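Local coordinates for putative flavoprotein (Bacteroides eggerthii, PDB 4ICI) that binds flavin mononucleotide in a flavodoxin-like domain and probably serves in electron transfer or a related redox reaction, at residues S14-A19 with A36-D41; S66-D71 with A102-N107. All coordinates share one frame; numbering follows the deposited sequence.

Interaction 1: S14-A19 with A36-D41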
# COMPACT_ATOMS: atom_id res chain seq x y z
N SER A 14 -2.35 -18.13 -7.96
CA SER A 14 -2.77 -17.53 -6.70
C SER A 14 -4.10 -16.77 -6.80
O SER A 14 -4.47 -16.26 -7.87
CB SER A 14 -1.68 -16.56 -6.25
OG SER A 14 -0.46 -17.25 -6.03
N LYS A 15 -4.83 -16.70 -5.68
CA LYS A 15 -5.88 -15.68 -5.55
C LYS A 15 -5.20 -14.40 -5.03
O LYS A 15 -4.54 -14.42 -3.98
CB LYS A 15 -6.98 -16.09 -4.60
CG LYS A 15 -8.25 -15.25 -4.79
CD LYS A 15 -9.34 -15.56 -3.80
CE LYS A 15 -10.57 -14.69 -4.06
NZ LYS A 15 -11.64 -14.91 -3.03
N ILE A 16 -5.35 -13.32 -5.80
CA ILE A 16 -4.58 -12.09 -5.60
C ILE A 16 -5.52 -10.94 -5.21
O ILE A 16 -6.55 -10.71 -5.85
CB ILE A 16 -3.80 -11.68 -6.88
CG1 ILE A 16 -2.86 -12.81 -7.29
CG2 ILE A 16 -3.08 -10.33 -6.68
CD1 ILE A 16 -2.06 -12.49 -8.55
N LEU A 17 -5.14 -10.25 -4.13
CA LEU A 17 -5.74 -8.99 -3.74
C LEU A 17 -4.76 -7.85 -3.92
O LEU A 17 -3.57 -7.99 -3.58
CB LEU A 17 -6.14 -9.04 -2.27
CG LEU A 17 -6.88 -7.82 -1.70
CD1 LEU A 17 -8.24 -7.64 -2.40
CD2 LEU A 17 -7.01 -7.94 -0.19
N VAL A 18 -5.27 -6.76 -4.48
CA VAL A 18 -4.55 -5.49 -4.58
C VAL A 18 -5.24 -4.52 -3.62
O VAL A 18 -6.28 -3.96 -3.96
CB VAL A 18 -4.46 -4.97 -6.04
CG1 VAL A 18 -3.71 -3.66 -6.13
CG2 VAL A 18 -3.88 -6.04 -7.00
N ALA A 19 -4.66 -4.38 -2.44
CA ALA A 19 -5.14 -3.42 -1.45
C ALA A 19 -4.37 -2.13 -1.63
O ALA A 19 -3.17 -2.15 -1.89
CB ALA A 19 -4.96 -3.99 -0.01
N ALA A 36 -5.63 -5.15 -13.06
CA ALA A 36 -5.96 -5.56 -14.44
C ALA A 36 -4.93 -6.53 -14.99
O ALA A 36 -5.29 -7.54 -15.62
CB ALA A 36 -6.09 -4.34 -15.36
N ALA A 37 -3.66 -6.28 -14.68
CA ALA A 37 -2.57 -7.08 -15.26
C ALA A 37 -2.58 -8.49 -14.71
O ALA A 37 -2.28 -9.46 -15.43
CB ALA A 37 -1.22 -6.39 -14.99
N VAL A 38 -2.87 -8.62 -13.42
CA VAL A 38 -2.81 -9.92 -12.72
C VAL A 38 -4.16 -10.59 -12.52
O VAL A 38 -4.22 -11.71 -12.01
CB VAL A 38 -2.06 -9.80 -11.37
CG1 VAL A 38 -0.71 -9.08 -11.57
CG2 VAL A 38 -2.91 -9.09 -10.33
N GLY A 39 -5.25 -9.93 -12.92
CA GLY A 39 -6.58 -10.43 -12.65
C GLY A 39 -6.92 -10.47 -11.19
O GLY A 39 -7.64 -11.37 -10.74
N GLY A 40 -6.41 -9.48 -10.44
CA GLY A 40 -6.64 -9.42 -9.02
C GLY A 40 -7.86 -8.61 -8.63
O GLY A 40 -8.26 -7.69 -9.35
N ASP A 41 -8.41 -8.93 -7.47
CA ASP A 41 -9.46 -8.12 -6.87
C ASP A 41 -8.79 -6.88 -6.31
O ASP A 41 -7.67 -6.97 -5.85
CB ASP A 41 -10.11 -8.89 -5.71
CG ASP A 41 -10.97 -10.06 -6.17
OD1 ASP A 41 -11.39 -10.09 -7.34
OD2 ASP A 41 -11.26 -10.95 -5.33
O HOH W 1 -13.25 -12.70 -4.49
O HOH W 2 -6.89 -13.51 -8.25

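Interaction 2: S66-D71 with A102-N107. With EDO (1,2-ethanediol), chain F.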
# COMPACT_ATOMS: atom_id res chain seq x y z
N SER A 66 1.01 15.71 8.70
CA SER A 66 2.25 15.96 9.44
C SER A 66 2.22 15.33 10.82
O SER A 66 3.19 14.73 11.26
CB SER A 66 2.51 17.45 9.56
OG SER A 66 2.82 18.01 8.31
N VAL A 67 1.10 15.49 11.51
CA VAL A 67 0.90 14.94 12.85
C VAL A 67 0.99 13.41 12.81
O VAL A 67 1.67 12.79 13.61
CB VAL A 67 -0.43 15.43 13.44
CG1 VAL A 67 -0.83 14.64 14.72
CG2 VAL A 67 -0.35 16.95 13.67
N GLU A 68 0.38 12.81 11.78
CA GLU A 68 0.45 11.35 11.58
C GLU A 68 1.85 10.88 11.40
O GLU A 68 2.27 9.88 11.97
CB GLU A 68 -0.22 10.90 10.29
CG GLU A 68 -1.65 10.75 10.36
CD GLU A 68 -2.18 10.09 9.12
OE1 GLU A 68 -1.38 9.51 8.34
OE2 GLU A 68 -3.39 10.15 8.92
N MSE A 69 2.58 11.56 10.54
CA MSE A 69 3.88 11.08 10.20
C MSE A 69 4.85 11.26 11.39
O MSE A 69 5.78 10.48 11.56
CB MSE A 69 4.29 11.68 8.87
CG MSE A 69 3.38 11.18 7.64
SE MSE A 69 2.72 9.35 7.59
CE MSE A 69 4.33 8.38 7.40
N ASN A 70 4.57 12.20 12.30
CA ASN A 70 5.34 12.35 13.53
C ASN A 70 5.00 11.38 14.66
O ASN A 70 5.71 11.32 15.66
CB ASN A 70 5.26 13.81 14.00
CG ASN A 70 6.15 14.73 13.17
OD1 ASN A 70 7.28 14.37 12.86
ND2 ASN A 70 5.65 15.92 12.83
N ASP A 71 3.94 10.60 14.49
CA ASP A 71 3.48 9.66 15.49
C ASP A 71 3.40 8.25 14.91
O ASP A 71 2.38 7.85 14.34
CB ASP A 71 2.11 10.07 16.07
CG ASP A 71 1.62 9.13 17.16
OD1 ASP A 71 2.34 8.14 17.47
OD2 ASP A 71 0.50 9.39 17.71
N ALA A 102 5.35 4.69 4.33
CA ALA A 102 3.93 4.38 4.12
C ALA A 102 3.08 5.25 5.05
O ALA A 102 3.39 5.41 6.23
CB ALA A 102 3.63 2.93 4.42
N PRO A 103 1.97 5.80 4.54
CA PRO A 103 0.98 6.42 5.43
C PRO A 103 0.56 5.48 6.54
O PRO A 103 0.48 4.25 6.33
CB PRO A 103 -0.18 6.75 4.48
CG PRO A 103 0.46 6.88 3.12
CD PRO A 103 1.55 5.84 3.13
N ARG A 104 0.27 6.04 7.71
CA ARG A 104 -0.06 5.21 8.86
C ARG A 104 -1.31 4.35 8.70
O ARG A 104 -1.44 3.33 9.37
CB ARG A 104 -0.13 6.04 10.13
CG ARG A 104 1.06 6.93 10.45
CD ARG A 104 2.37 6.26 10.47
NE ARG A 104 3.43 7.14 10.95
CZ ARG A 104 4.72 6.82 10.96
NH1 ARG A 104 5.11 5.62 10.50
NH2 ARG A 104 5.61 7.65 11.49
N ILE A 105 -2.20 4.73 7.79
CA ILE A 105 -3.36 3.87 7.52
C ILE A 105 -2.95 2.50 6.96
O ILE A 105 -3.67 1.53 7.11
CB ILE A 105 -4.41 4.58 6.61
CG1 ILE A 105 -5.80 3.94 6.74
CG2 ILE A 105 -3.89 4.67 5.17
CD1 ILE A 105 -6.91 4.75 6.10
N ILE A 106 -1.76 2.42 6.37
CA ILE A 106 -1.24 1.12 5.94
C ILE A 106 -0.96 0.23 7.16
O ILE A 106 -1.25 -0.97 7.13
CB ILE A 106 0.01 1.29 5.04
CG1 ILE A 106 -0.38 2.01 3.73
CG2 ILE A 106 0.63 -0.08 4.75
CD1 ILE A 106 -1.57 1.39 2.91
N ASN A 107 -0.44 0.82 8.22
CA ASN A 107 -0.28 0.08 9.47
C ASN A 107 -1.65 -0.36 10.02
O ASN A 107 -1.82 -1.49 10.50
CB ASN A 107 0.46 0.91 10.53
CG ASN A 107 1.83 1.38 10.05
OD1 ASN A 107 1.95 2.43 9.39
ND2 ASN A 107 2.87 0.61 10.38
C1 EDO F . 7.90 14.53 9.85
O1 EDO F . 7.42 13.30 10.39
C2 EDO F . 6.85 15.06 8.92
O2 EDO F . 6.06 16.01 9.63
O HOH W 3 -2.61 7.36 6.64

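Interaction 1: S14-A19 with A36-D41
Ile16 and Val38 meet where the C-terminal end of helix 26-38 packs against strand 16-20, their side chains crossing at about a right angle. In Ile16, CB carries two branches: CG2 lies 3.9 Å from Val38 CG2, while CG1, anti to the carbonyl carbon (chi1 -58°), leads to CD1, which touches both CB and CG2 of Val38. Two beta-branched residues suit this place, since each offers a broad, stiff apolar flank. Gly39 then leaves the helix with positive phi, a conformation that favours glycine. A side chain at Gly40 would be tight against CG2 of Ile16 and of Val18; having none, the backbone passes close to the strand. Asp41 pairs with Leu17 in a parallel bridge: Asp41 N donates to Ile16 O (3.0 Å), and Val18 N donates to Asp41 O (2.8 Å) in a nearly straight bond. The extended Lys15 shares a water with Asp41 OD2, its NZ standing 4.6 Å from that oxygen, too far for a salt bridge; Thr87 also binds NZ, and Tyr88 OH binds OD2. Strand 16-20, helix 26-38 and strand 41-44 form a beta-alpha-beta crossover, the opening unit of this flavodoxin-like fold.

Interaction 2: S66-D71 with A102-N107
Arg104, at the start of helix 104-112, reaches the end of helix 64-70, where the carbonyls of Glu68 and Met69 accept from its guanidinium and the Met69 methyl lies over one face. Its chain bends at chi2 (-53°); CG packs against Glu68 O, and NE and NH2 reach the two carbonyls. NE donates to Glu68 O at 3.1 Å; this oxygen lies in the guanidinium plane, at its edge, and the bond is nearly straight. NH2 donates to Met69 O at 2.8 Å, in a more bent bond with the oxygen tilted from that plane. Met69, a selenomethionine here, bends at chi2 and chi3, and its CE sits 3.8 Å above the guanidinium plane, over its centre. A flexible, unbranched side chain suits this fit. The Glu68 chain runs alongside Arg104 but points the other way. In the conformer given, OE1 accepts from a water that Ile105 N also binds, OE2 bonds Tyr51 OH, and OE1 is 6.0 Å from Arg104 NE, beyond a salt bridge. An alanine in place of Arg104 would probably leave Glu68 O and Met69 O without these donors and open a gap beside the Met69 methyl. Glu68 O takes two donors, Asp71 N and Arg104 NE, from opposite faces of its plane. Arg104 also brings a positive charge to the carbonyl end of helix 64-70, which probably complements the helix dipole.

How the interactions relate
Interactions 1 and 2 lie on opposite sides of the chain's centre, their centres about 26 Å apart, though their nearest atoms come to about 6 Å without touching. They follow one another along the sequence. Interaction 1 belongs to the sheet itself, joining strand 41-44, at one edge, to strand 16-20; interaction 2 joins the end of helix 64-70 to the beginning of helix 104-112. They stand differently to the flavin: the side chain of Val18 is about 12 Å from the bound flavin mononucleotide, whereas that of Met69 is about 6 Å from it. Strand 90-96 is touched by both, through Phe92 (by Ile16) and Tyr95 (by Ala102 and Pro103). The 14-19/36-41 pair belongs to the framework, the 66-71/102-107 pair to the neighbourhood of the cofactor.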